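Local structure of fimbrin (Schizosaccharomyces pombe, 1RT8) at residues 12-15 against 16-20; 208-211 against 212-215. The protein binds and cross-links actin filaments, associating with actin structures that establish and maintain cell polarity and taking part in cytokinesis, mating and spore formation. All coordinates share one frame; numbering follows the deposited sequence.

Contact 1 of 2, residues 12-15 against 16-20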
loop_
_atom_site.group_PDB
_atom_site.type_symbol
_atom_site.label_atom_id
_atom_site.label_comp_id
_atom_site.label_asym_id
_atom_site.label_seq_id
_atom_site.Cartn_x
_atom_site.Cartn_y
_atom_site.Cartn_z
ATOM N N GLU A 12 -25.152 1.763 -1.116
ATOM C CA GLU A 12 -24.711 0.391 -0.895
ATOM C C GLU A 12 -23.273 0.289 -0.420
ATOM O O GLU A 12 -22.972 -0.470 0.506
ATOM C CB GLU A 12 -24.887 -0.437 -2.166
ATOM C CG GLU A 12 -26.316 -0.470 -2.685
ATOM C CD GLU A 12 -26.759 -1.872 -3.053
ATOM O OE1 GLU A 12 -26.938 -2.704 -2.136
ATOM O OE2 GLU A 12 -26.920 -2.142 -4.261
ATOM N N GLU A 13 -22.381 1.036 -1.060
ATOM C CA GLU A 13 -20.981 1.015 -0.665
ATOM C C GLU A 13 -20.876 1.317 0.825
ATOM O O GLU A 13 -20.216 0.593 1.571
ATOM C CB GLU A 13 -20.186 2.038 -1.475
ATOM C CG GLU A 13 -19.816 1.558 -2.865
ATOM C CD GLU A 13 -19.218 2.653 -3.722
ATOM O OE1 GLU A 13 -18.386 3.431 -3.206
ATOM O OE2 GLU A 13 -19.571 2.730 -4.918
ATOM N N ARG A 14 -21.550 2.377 1.258
ATOM C CA ARG A 14 -21.524 2.756 2.665
ATOM C C ARG A 14 -22.064 1.636 3.542
ATOM O O ARG A 14 -21.437 1.253 4.528
ATOM C CB ARG A 14 -22.347 4.026 2.891
ATOM C CG ARG A 14 -22.436 4.451 4.352
ATOM C CD ARG A 14 -23.059 5.830 4.477
ATOM N NE ARG A 14 -24.325 5.917 3.755
ATOM C CZ ARG A 14 -25.417 5.229 4.072
ATOM N NH1 ARG A 14 -25.410 4.397 5.106
ATOM N NH2 ARG A 14 -26.521 5.369 3.346
ATOM N N ARG A 15 -23.227 1.105 3.174
ATOM C CA ARG A 15 -23.838 0.032 3.950
ATOM C C ARG A 15 -22.940 -1.191 4.043
ATOM O O ARG A 15 -22.602 -1.645 5.140
ATOM C CB ARG A 15 -25.182 -0.384 3.339
ATOM C CG ARG A 15 -25.881 -1.489 4.123
ATOM C CD ARG A 15 -27.151 -2.007 3.449
ATOM N NE ARG A 15 -28.219 -1.014 3.372
ATOM C CZ ARG A 15 -28.304 -0.070 2.440
ATOM N NH1 ARG A 15 -27.380 0.016 1.491
ATOM N NH2 ARG A 15 -29.320 0.784 2.448
ATOM N N GLU A 16 -22.550 -1.721 2.888
ATOM C CA GLU A 16 -21.709 -2.909 2.844
ATOM C C GLU A 16 -20.355 -2.710 3.519
ATOM O O GLU A 16 -19.906 -3.580 4.261
ATOM C CB GLU A 16 -21.521 -3.373 1.393
ATOM C CG GLU A 16 -22.825 -3.693 0.657
ATOM C CD GLU A 16 -23.761 -4.591 1.464
ATOM O OE1 GLU A 16 -23.284 -5.563 2.078
ATOM O OE2 GLU A 16 -24.979 -4.326 1.477
ATOM N N PHE A 17 -19.702 -1.575 3.274
ATOM C CA PHE A 17 -18.402 -1.325 3.900
ATOM C C PHE A 17 -18.536 -1.337 5.421
ATOM O O PHE A 17 -17.719 -1.935 6.124
ATOM C CB PHE A 17 -17.824 0.022 3.440
ATOM C CG PHE A 17 -17.389 0.040 1.999
ATOM C CD1 PHE A 17 -17.094 1.241 1.365
ATOM C CD2 PHE A 17 -17.276 -1.141 1.273
ATOM C CE1 PHE A 17 -16.697 1.266 0.032
ATOM C CE2 PHE A 17 -16.876 -1.125 -0.064
ATOM C CZ PHE A 17 -16.588 0.082 -0.684
ATOM N N ILE A 18 -19.569 -0.681 5.933
ATOM C CA ILE A 18 -19.782 -0.653 7.372
ATOM C C ILE A 18 -20.047 -2.059 7.895
ATOM O O ILE A 18 -19.584 -2.421 8.975
ATOM C CB ILE A 18 -20.964 0.253 7.749
ATOM C CG1 ILE A 18 -20.639 1.705 7.381
ATOM C CG2 ILE A 18 -21.256 0.120 9.234
ATOM C CD1 ILE A 18 -21.813 2.663 7.503
ATOM N N LYS A 19 -20.794 -2.854 7.132
ATOM C CA LYS A 19 -21.084 -4.220 7.547
ATOM C C LYS A 19 -19.783 -5.011 7.632
ATOM O O LYS A 19 -19.556 -5.757 8.589
ATOM C CB LYS A 19 -22.048 -4.890 6.565
ATOM C CG LYS A 19 -23.439 -4.268 6.551
ATOM C CD LYS A 19 -24.396 -5.035 5.642
ATOM C CE LYS A 19 -24.601 -6.474 6.111
ATOM N NZ LYS A 19 -25.675 -7.161 5.336
ATOM N N HIS A 20 -18.921 -4.843 6.636
ATOM C CA HIS A 20 -17.644 -5.543 6.640
ATOM C C HIS A 20 -16.841 -5.116 7.864
ATOM O O HIS A 20 -16.200 -5.937 8.521
ATOM C CB HIS A 20 -16.852 -5.240 5.361
ATOM C CG HIS A 20 -15.420 -5.670 5.427
ATOM N ND1 HIS A 20 -14.405 -4.821 5.813
ATOM C CD2 HIS A 20 -14.839 -6.873 5.204
ATOM C CE1 HIS A 20 -13.260 -5.481 5.823
ATOM N NE2 HIS A 20 -13.495 -6.729 5.457
#
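E12 O accepts the N-H of E16 in a bond of 2.7 Å, with an N-H...O angle of 167°. One residue further along, F17 N donates to E13 O at 2.8 Å. F17 CG stands anti to its carbonyl carbon (chi1 -70°), which turns the ring back along the helix so that one face lies over the E13 carbonyl and CE1 meets E13 CB at 3.9 Å. The E13 carboxylate continues past the ring to a salt bridge with K249, and L121, I128 and L250 also touch F17. Replacing this ring by the methyl of an alanine is likely to open a gap between helices 117-131 and 248-261 and leave the E13 methylenes without their aromatic neighbour. Alongside, I18 CD1 packs on R14 CG at 3.7 Å. E12 OE1 and E16 OE2 are 4.4 Å apart, a like-charge approach probably eased by the bonds from T239 and T241 to the E12 carboxylate. These i to i+4 contacts are those of a regular alpha helix, here the opening helix 11-25 of the first calponin-homology domain.

Contact 2 of 2, residues 208-211 against 212-215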
loop_
_atom_site.group_PDB
_atom_site.type_symbol
_atom_site.label_atom_id
_atom_site.label_comp_id
_atom_site.label_asym_id
_atom_site.label_seq_id
_atom_site.Cartn_x
_atom_site.Cartn_y
_atom_site.Cartn_z
ATOM N N CYS A 208 -24.046 -25.510 -7.528
ATOM C CA CYS A 208 -24.484 -24.418 -8.391
ATOM C C CYS A 208 -24.685 -24.872 -9.831
ATOM O O CYS A 208 -23.770 -25.397 -10.464
ATOM C CB CYS A 208 -23.457 -23.285 -8.341
ATOM S SG CYS A 208 -23.033 -22.772 -6.652
ATOM N N SER A 209 -25.895 -24.657 -10.337
ATOM C CA SER A 209 -26.254 -25.043 -11.697
ATOM C C SER A 209 -26.330 -23.821 -12.606
ATOM O O SER A 209 -26.157 -22.688 -12.153
ATOM C CB SER A 209 -27.607 -25.756 -11.687
ATOM O OG SER A 209 -28.015 -26.102 -12.999
ATOM N N ARG A 210 -26.594 -24.057 -13.890
ATOM C CA ARG A 210 -26.704 -22.971 -14.856
ATOM C C ARG A 210 -28.160 -22.542 -15.028
ATOM O O ARG A 210 -28.490 -21.781 -15.939
ATOM C CB ARG A 210 -26.114 -23.384 -16.214
ATOM C CG ARG A 210 -24.583 -23.509 -16.249
ATOM C CD ARG A 210 -24.062 -23.669 -17.692
ATOM N NE ARG A 210 -22.600 -23.725 -17.763
ATOM C CZ ARG A 210 -21.894 -23.702 -18.896
ATOM N NH1 ARG A 210 -22.501 -23.626 -20.067
ATOM N NH2 ARG A 210 -20.568 -23.748 -18.859
ATOM N N ALA A 211 -29.028 -23.015 -14.139
ATOM C CA ALA A 211 -30.449 -22.679 -14.204
ATOM C C ALA A 211 -30.729 -21.169 -14.216
ATOM O O ALA A 211 -31.634 -20.711 -14.910
ATOM C CB ALA A 211 -31.196 -23.340 -13.045
ATOM N N PRO A 212 -29.966 -20.375 -13.440
ATOM C CA PRO A 212 -30.217 -18.929 -13.437
ATOM C C PRO A 212 -30.143 -18.320 -14.841
ATOM O O PRO A 212 -30.778 -17.305 -15.129
ATOM C CB PRO A 212 -29.125 -18.394 -12.512
ATOM C CG PRO A 212 -28.951 -19.519 -11.539
ATOM C CD PRO A 212 -28.942 -20.727 -12.441
ATOM N N LEU A 213 -29.358 -18.942 -15.709
ATOM C CA LEU A 213 -29.226 -18.452 -17.076
ATOM C C LEU A 213 -30.597 -18.395 -17.748
ATOM O O LEU A 213 -30.824 -17.579 -18.644
ATOM C CB LEU A 213 -28.286 -19.362 -17.869
ATOM C CG LEU A 213 -26.826 -19.347 -17.410
ATOM C CD1 LEU A 213 -26.004 -20.367 -18.201
ATOM C CD2 LEU A 213 -26.262 -17.949 -17.589
ATOM N N GLN A 214 -31.514 -19.244 -17.281
ATOM C CA GLN A 214 -32.870 -19.323 -17.828
ATOM C C GLN A 214 -33.854 -18.286 -17.271
ATOM O O GLN A 214 -34.976 -18.154 -17.769
ATOM C CB GLN A 214 -33.438 -20.728 -17.600
ATOM C CG GLN A 214 -32.524 -21.847 -18.075
ATOM C CD GLN A 214 -32.023 -21.622 -19.487
ATOM O OE1 GLN A 214 -32.799 -21.290 -20.388
ATOM N NE2 GLN A 214 -30.716 -21.808 -19.694
ATOM N N THR A 215 -33.439 -17.564 -16.237
ATOM C CA THR A 215 -34.285 -16.541 -15.628
ATOM C C THR A 215 -34.163 -15.280 -16.477
ATOM O O THR A 215 -33.061 -14.780 -16.685
ATOM C CB THR A 215 -33.820 -16.237 -14.185
ATOM O OG1 THR A 215 -33.869 -17.444 -13.409
ATOM C CG2 THR A 215 -34.705 -15.177 -13.541
#
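With CG anti to its carbonyl carbon (chi1 -71°) and the chain extended as far as NE, R210 runs beside L213, whose own CG is also anti to the carbonyl carbon (chi1 -67°), which sets the two side chains alongside each other, pointing the same way. They are held at this spacing by successive, overlapping beta turns in the loop between helices 194-203 and 218-230 of the second calponin-homology domain. L213 N donates to R210 O at 3.0 Å and Q214 N to A211 O at 2.8 Å, both i to i+3 bonds; T215 N then donates to P212 O at 2.9 Å. P212, which has no N-H to give, occupies an inner position of the first two turns, with its ring buried against T197 of the preceding helix and Q224 and N228 of the following one. The guanidinium of R210 reaches beyond the turn to the carbonyl of A177, while W179 touches both R210 and L213. At the far end, the hydroxyl of T215 is hydrogen-bonded to Q224, tying the turn to helix 218-230. Between the paired side chains, L213 CD1 is the methyl that makes the contact, resting 3.6 Å from R210 CB and 3.9 Å from R210 CD.

Overall arrangement
Contact 1 precedes contact 2 along the chain; their centres lie about 28 Å apart and their nearest atoms about 18 Å, too far for any direct contact. They belong to different calponin-homology domains: residues 12-20 lie on helix 11-25 of the first, residues 208-215 in the loop joining helices 194-203 and 218-230 of the second. Both fall within the first actin-binding region, on the same side of the centre of this largely helical chain. Contact 1 is partly buried and faces helix 248-261 of the second domain, thereby joining the two domains, whereas contact 2 is a surface turn that links consecutive helices within one domain.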